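Local coordinates for protein glycerol dehydratase (Clostridium butyricum, PDB 1R9D) that probably converts glycerol to 3-hydroxypropionaldehyde without vitamin B12, as a glycyl radical enzyme of the pyruvate formate-lyase-like family, at residues A[134-139]-A[156-161]; A[384-389]-A[722-727]. All coordinates share one frame; numbering follows the deposited sequence.

Contact 1: residues A[134-139]-A[156-161]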
loop_
_atom_site.group_PDB
_atom_site.type_symbol
_atom_site.label_atom_id
_atom_site.label_comp_id
_atom_site.label_asym_id
_atom_site.label_seq_id
_atom_site.Cartn_x
_atom_site.Cartn_y
_atom_site.Cartn_z
ATOM N N LEU A 134 9.355 7.885 -4.620
ATOM C CA LEU A 134 8.849 6.515 -4.685
ATOM C C LEU A 134 8.715 6.087 -6.154
ATOM O O LEU A 134 9.008 4.946 -6.502
ATOM C CB LEU A 134 7.492 6.417 -3.986
ATOM C CG LEU A 134 6.803 5.049 -4.030
ATOM C CD1 LEU A 134 7.677 4.003 -3.359
ATOM C CD2 LEU A 134 5.454 5.142 -3.338
ATOM N N ALA A 135 8.281 7.011 -7.010
ATOM C CA ALA A 135 8.119 6.720 -8.437
ATOM C C ALA A 135 9.435 6.236 -9.031
ATOM O O ALA A 135 9.467 5.254 -9.776
ATOM C CB ALA A 135 7.638 7.963 -9.180
ATOM N N THR A 136 10.525 6.927 -8.705
ATOM C CA THR A 136 11.838 6.537 -9.207
ATOM C C THR A 136 12.237 5.152 -8.696
ATOM O O THR A 136 12.819 4.348 -9.432
ATOM C CB THR A 136 12.914 7.570 -8.797
ATOM O OG1 THR A 136 12.694 8.788 -9.519
ATOM C CG2 THR A 136 14.310 7.052 -9.104
ATOM N N SER A 137 11.917 4.862 -7.439
ATOM C CA SER A 137 12.250 3.563 -6.868
ATOM C C SER A 137 11.533 2.422 -7.588
ATOM O O SER A 137 12.055 1.310 -7.661
ATOM C CB SER A 137 11.896 3.529 -5.378
ATOM O OG SER A 137 12.670 4.472 -4.653
ATOM N N TYR A 138 10.338 2.691 -8.112
ATOM C CA TYR A 138 9.580 1.661 -8.824
ATOM C C TYR A 138 10.090 1.423 -10.248
ATOM O O TYR A 138 9.866 0.358 -10.821
ATOM C CB TYR A 138 8.091 2.022 -8.869
ATOM C CG TYR A 138 7.293 1.509 -7.689
ATOM C CD1 TYR A 138 6.591 2.385 -6.861
ATOM C CD2 TYR A 138 7.241 0.145 -7.400
ATOM C CE1 TYR A 138 5.858 1.911 -5.769
ATOM C CE2 TYR A 138 6.512 -0.335 -6.314
ATOM C CZ TYR A 138 5.826 0.553 -5.505
ATOM O OH TYR A 138 5.122 0.081 -4.419
ATOM N N MET A 139 10.786 2.408 -10.809
ATOM C CA MET A 139 11.321 2.293 -12.165
ATOM C C MET A 139 12.551 1.398 -12.219
ATOM O O MET A 139 13.368 1.399 -11.300
ATOM C CB MET A 139 11.702 3.672 -12.712
ATOM C CG MET A 139 10.547 4.613 -12.935
ATOM S SD MET A 139 11.113 6.204 -13.576
ATOM C CE MET A 139 9.807 7.277 -13.007
ATOM N N ASN A 156 5.819 16.105 -15.674
ATOM C CA ASN A 156 4.572 16.701 -15.205
ATOM C C ASN A 156 3.997 16.115 -13.910
ATOM O O ASN A 156 3.853 16.838 -12.921
ATOM C CB ASN A 156 3.514 16.674 -16.318
ATOM C CG ASN A 156 2.397 17.677 -16.084
ATOM O OD1 ASN A 156 2.529 18.593 -15.262
ATOM N ND2 ASN A 156 1.294 17.523 -16.811
ATOM N N TYR A 157 3.685 14.821 -13.904
ATOM C CA TYR A 157 3.108 14.182 -12.716
ATOM C C TYR A 157 4.177 13.666 -11.749
ATOM O O TYR A 157 3.868 13.147 -10.666
ATOM C CB TYR A 157 2.184 13.034 -13.147
ATOM C CG TYR A 157 1.030 13.456 -14.041
ATOM C CD1 TYR A 157 0.387 12.526 -14.858
ATOM C CD2 TYR A 157 0.581 14.780 -14.075
ATOM C CE1 TYR A 157 -0.666 12.896 -15.686
ATOM C CE2 TYR A 157 -0.481 15.162 -14.906
ATOM C CZ TYR A 157 -1.097 14.209 -15.709
ATOM O OH TYR A 157 -2.144 14.554 -16.538
ATOM N N TYR A 158 5.432 13.819 -12.148
ATOM C CA TYR A 158 6.564 13.394 -11.342
ATOM C C TYR A 158 6.893 14.461 -10.299
ATOM O O TYR A 158 7.030 14.163 -9.115
ATOM C CB TYR A 158 7.787 13.164 -12.238
ATOM C CG TYR A 158 9.026 12.697 -11.504
ATOM C CD1 TYR A 158 9.197 11.356 -11.159
ATOM C CD2 TYR A 158 10.027 13.602 -11.146
ATOM C CE1 TYR A 158 10.339 10.927 -10.474
ATOM C CE2 TYR A 158 11.171 13.183 -10.461
ATOM C CZ TYR A 158 11.317 11.845 -10.129
ATOM O OH TYR A 158 12.434 11.420 -9.441
ATOM N N TYR A 159 7.005 15.709 -10.748
ATOM C CA TYR A 159 7.347 16.814 -9.853
ATOM C C TYR A 159 6.182 17.438 -9.110
ATOM O O TYR A 159 6.364 18.009 -8.030
ATOM C CB TYR A 159 8.067 17.921 -10.627
ATOM C CG TYR A 159 9.435 17.536 -11.127
ATOM C CD1 TYR A 159 9.675 17.356 -12.489
ATOM C CD2 TYR A 159 10.494 17.344 -10.238
ATOM C CE1 TYR A 159 10.930 16.996 -12.954
ATOM C CE2 TYR A 159 11.752 16.985 -10.691
ATOM C CZ TYR A 159 11.966 16.813 -12.049
ATOM O OH TYR A 159 13.218 16.469 -12.507
ATOM N N ASN A 160 4.988 17.344 -9.681
ATOM C CA ASN A 160 3.821 17.941 -9.051
ATOM C C ASN A 160 2.567 17.080 -9.129
ATOM O O ASN A 160 2.620 15.924 -9.559
ATOM C CB ASN A 160 3.571 19.319 -9.670
ATOM C CG ASN A 160 4.695 20.299 -9.371
ATOM O OD1 ASN A 160 4.777 20.846 -8.266
ATOM N ND2 ASN A 160 5.580 20.506 -10.343
ATOM N N GLY A 161 1.445 17.655 -8.710
ATOM C CA GLY A 161 0.184 16.935 -8.710
ATOM C C GLY A 161 -0.315 16.548 -10.088
ATOM O O GLY A 161 0.219 16.995 -11.104
#
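The ring of Tyr158 meets helix 131-138 at its hydroxyl end, where Thr136 OG1 lies at the ring edge, close to the ring plane. Tyr158 OH and Thr136 OG1 are 2.6 Å apart, a short hydrogen bond in which either hydroxyl could be the donor. Ala135 and Met139 approach the same ring obliquely, both nearest to one atom: Ala135 CB comes to 4.2 Å from Tyr158 CE1, and the Met139 methyl CE stands 4.5 Å from that CE1. At another part of the Tyr158 edge lies its neighbour Tyr159, and Tyr158 CD2 sits 3.7 Å above the centre of the Tyr159 ring.

With CG anti to the backbone N (chi1 -179°), the Tyr158 ring is carried across to the other helix although its CB does not point there. Thr136 keeps CG2 anti to the backbone N, which leaves OG1 to meet the phenol. Every contact from 156-161 is made by Tyr158, and the nearest CA atoms, of Ala135 and Tyr158, are 7.4 Å apart.

Ala135 also packs on Ile509 of helix 484-516, while Ser137 OG hydrogen-bonds to Gly44 O of the second subunit. What results is a small helix-end contact, one tyrosine reaching from the last turn of helix 155-159 to that of helix 131-138, within the pyruvate formate lyase-like part of the chain.

Contact 2: residues A[384-389]-A[722-727]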
loop_
_atom_site.group_PDB
_atom_site.type_symbol
_atom_site.label_atom_id
_atom_site.label_comp_id
_atom_site.label_asym_id
_atom_site.label_seq_id
_atom_site.Cartn_x
_atom_site.Cartn_y
_atom_site.Cartn_z
ATOM N N THR A 384 -24.843 23.673 -35.123
ATOM C CA THR A 384 -24.480 24.856 -34.344
ATOM C C THR A 384 -25.217 26.050 -34.947
ATOM O O THR A 384 -25.194 26.242 -36.161
ATOM C CB THR A 384 -22.964 25.133 -34.429
ATOM O OG1 THR A 384 -22.255 24.091 -33.750
ATOM C CG2 THR A 384 -22.623 26.488 -33.806
ATOM N N PRO A 385 -25.892 26.858 -34.113
ATOM C CA PRO A 385 -26.616 28.024 -34.640
ATOM C C PRO A 385 -25.629 28.982 -35.304
ATOM O O PRO A 385 -24.542 29.211 -34.776
ATOM C CB PRO A 385 -27.247 28.638 -33.390
ATOM C CG PRO A 385 -27.412 27.462 -32.468
ATOM C CD PRO A 385 -26.113 26.712 -32.663
ATOM N N ASP A 386 -25.994 29.541 -36.455
ATOM C CA ASP A 386 -25.101 30.463 -37.151
ATOM C C ASP A 386 -24.687 31.636 -36.273
ATOM O O ASP A 386 -23.525 32.040 -36.273
ATOM C CB ASP A 386 -25.752 31.005 -38.429
ATOM C CG ASP A 386 -25.994 29.926 -39.468
ATOM O OD1 ASP A 386 -25.165 28.995 -39.571
ATOM O OD2 ASP A 386 -27.007 30.016 -40.195
ATOM N N GLU A 387 -25.635 32.182 -35.522
ATOM C CA GLU A 387 -25.345 33.320 -34.657
ATOM C C GLU A 387 -24.288 32.994 -33.603
ATOM O O GLU A 387 -23.527 33.869 -33.190
ATOM C CB GLU A 387 -26.625 33.803 -33.969
ATOM C CG GLU A 387 -27.317 32.739 -33.135
ATOM C CD GLU A 387 -28.437 32.028 -33.878
ATOM O OE1 GLU A 387 -28.298 31.768 -35.098
ATOM O OE2 GLU A 387 -29.458 31.719 -33.221
ATOM N N PHE A 388 -24.241 31.736 -33.167
ATOM C CA PHE A 388 -23.271 31.324 -32.158
ATOM C C PHE A 388 -21.864 31.294 -32.750
ATOM O O PHE A 388 -20.928 31.848 -32.180
ATOM C CB PHE A 388 -23.633 29.942 -31.599
ATOM C CG PHE A 388 -22.688 29.449 -30.534
ATOM C CD1 PHE A 388 -22.599 30.100 -29.306
ATOM C CD2 PHE A 388 -21.889 28.331 -30.757
ATOM C CE1 PHE A 388 -21.727 29.643 -28.314
ATOM C CE2 PHE A 388 -21.015 27.864 -29.773
ATOM C CZ PHE A 388 -20.933 28.522 -28.548
ATOM N N LEU A 389 -21.718 30.640 -33.899
ATOM C CA LEU A 389 -20.425 30.563 -34.553
ATOM C C LEU A 389 -19.933 31.961 -34.925
ATOM O O LEU A 389 -18.746 32.258 -34.809
ATOM C CB LEU A 389 -20.512 29.677 -35.807
ATOM C CG LEU A 389 -19.214 29.515 -36.604
ATOM C CD1 LEU A 389 -18.086 29.064 -35.689
ATOM C CD2 LEU A 389 -19.430 28.508 -37.724
ATOM N N LEU A 722 -13.938 28.709 -42.994
ATOM C CA LEU A 722 -12.664 28.020 -42.846
ATOM C C LEU A 722 -12.778 26.930 -41.786
ATOM O O LEU A 722 -12.332 25.798 -41.990
ATOM C CB LEU A 722 -11.579 29.014 -42.433
ATOM C CG LEU A 722 -10.144 28.493 -42.311
ATOM C CD1 LEU A 722 -9.555 28.282 -43.697
ATOM C CD2 LEU A 722 -9.302 29.496 -41.533
ATOM N N ILE A 723 -13.381 27.275 -40.653
ATOM C CA ILE A 723 -13.544 26.328 -39.558
ATOM C C ILE A 723 -14.449 25.164 -39.956
ATOM O O ILE A 723 -14.100 24.001 -39.756
ATOM C CB ILE A 723 -14.121 27.031 -38.302
ATOM C CG1 ILE A 723 -13.103 28.053 -37.774
ATOM C CG2 ILE A 723 -14.465 26.000 -37.233
ATOM C CD1 ILE A 723 -13.668 29.022 -36.726
ATOM N N ARG A 724 -15.606 25.473 -40.522
ATOM C CA ARG A 724 -16.532 24.420 -40.920
ATOM C C ARG A 724 -15.939 23.446 -41.931
ATOM O O ARG A 724 -16.193 22.246 -41.859
ATOM C CB ARG A 724 -17.820 25.031 -41.469
ATOM C CG ARG A 724 -18.722 25.586 -40.379
ATOM C CD ARG A 724 -19.900 26.332 -40.958
ATOM N NE ARG A 724 -20.886 26.676 -39.935
ATOM C CZ ARG A 724 -21.842 27.585 -40.105
ATOM N NH1 ARG A 724 -21.933 28.240 -41.254
ATOM N NH2 ARG A 724 -22.709 27.836 -39.132
ATOM N N SER A 725 -15.143 23.952 -42.866
ATOM C CA SER A 725 -14.543 23.082 -43.873
ATOM C C SER A 725 -13.531 22.133 -43.243
ATOM O O SER A 725 -13.458 20.959 -43.607
ATOM C CB SER A 725 -13.857 23.905 -44.965
ATOM O OG SER A 725 -13.198 23.047 -45.884
ATOM N N TYR A 726 -12.739 22.641 -42.305
ATOM C CA TYR A 726 -11.748 21.808 -41.638
ATOM C C TYR A 726 -12.451 20.725 -40.811
ATOM O O TYR A 726 -12.053 19.556 -40.827
ATOM C CB TYR A 726 -10.846 22.670 -40.743
ATOM C CG TYR A 726 -9.852 21.886 -39.910
ATOM C CD1 TYR A 726 -8.902 21.051 -40.510
ATOM C CD2 TYR A 726 -9.868 21.974 -38.516
ATOM C CE1 TYR A 726 -7.998 20.323 -39.741
ATOM C CE2 TYR A 726 -8.972 21.253 -37.742
ATOM C CZ TYR A 726 -8.040 20.426 -38.356
ATOM O OH TYR A 726 -7.187 19.682 -37.575
ATOM N N PHE A 727 -13.506 21.111 -40.101
ATOM C CA PHE A 727 -14.243 20.157 -39.281
ATOM C C PHE A 727 -15.021 19.147 -40.125
ATOM O O PHE A 727 -15.156 17.995 -39.733
ATOM C CB PHE A 727 -15.178 20.896 -38.312
ATOM C CG PHE A 727 -14.467 21.483 -37.114
ATOM C CD1 PHE A 727 -13.084 21.370 -36.978
ATOM C CD2 PHE A 727 -15.180 22.156 -36.128
ATOM C CE1 PHE A 727 -12.422 21.924 -35.867
ATOM C CE2 PHE A 727 -14.529 22.709 -35.024
ATOM C CZ PHE A 727 -13.156 22.594 -34.894
#
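Asp386 OD1 accepts a hydrogen bond from Arg724 NH2 at 2.8 Å, which forms part of a salt bridge between helices 386-397 and 712-728. The N-H...O angle is 152°, and the donor reaches OD1 nearly in line with its C-O bond. The oxygen lies by the guanidinium edge but tilted 18° from its plane. The carboxylate and guanidinium planes are 63° apart and the bridge is single-pronged: Asp386 OD2 stays 4.9 Å from Arg724 NH2.

One face of the guanidinium rests on Leu389, whose methyl CD2 lies 3.2 Å from Arg724 NE and 3.5 Å from Arg724 CZ. The same methyl also borders the aliphatic stem, with Arg724 CD 3.9 Å from Leu389 CD2. Arg724 thus shares its length between an apolar support and a carboxylate. Its chain runs extended from CG to NE, which lets it span a wide interval between backbones, for even the nearest CA atoms, in Leu389 and Ile723, are 9.5 Å apart. Asp386 is exposed, so solvent would be expected to weaken the electrostatic part of the bridge, whereas Leu389 is buried beneath it.

Pro385 takes the N-cap position of helix 386-397, placing Asp386 in the first turn, where its negative charge would suit the helix dipole. Deeper in, Leu389, Ile723 and Phe727 all pack on Tyr405 of strand 404-407, and Leu389 and Phe727 also touch Ile380 of strand 375-380, so both helices lean on adjacent parallel strands of one mixed sheet.

Overall arrangement
Contact 1 and contact 2 fall on opposite sides of the chain's centre, with their own centres 42 Å apart and their nearest atoms about 22 Å apart. Both segments of contact 1 precede those of contact 2 along the chain, and the two contacts share no helix or strand. Their spans differ sharply. The first is a local link joining helix ends 17 residues apart. The second joins segments with 332 residues between them, many of them helical, tying the pyruvate formate lyase-like part to the glycine radical part, which carries the predicted glycyl radical site, Gly763, not in radical form here. Contact 1 lies beside the second subunit, while no other chain of the assembly touches contact 2.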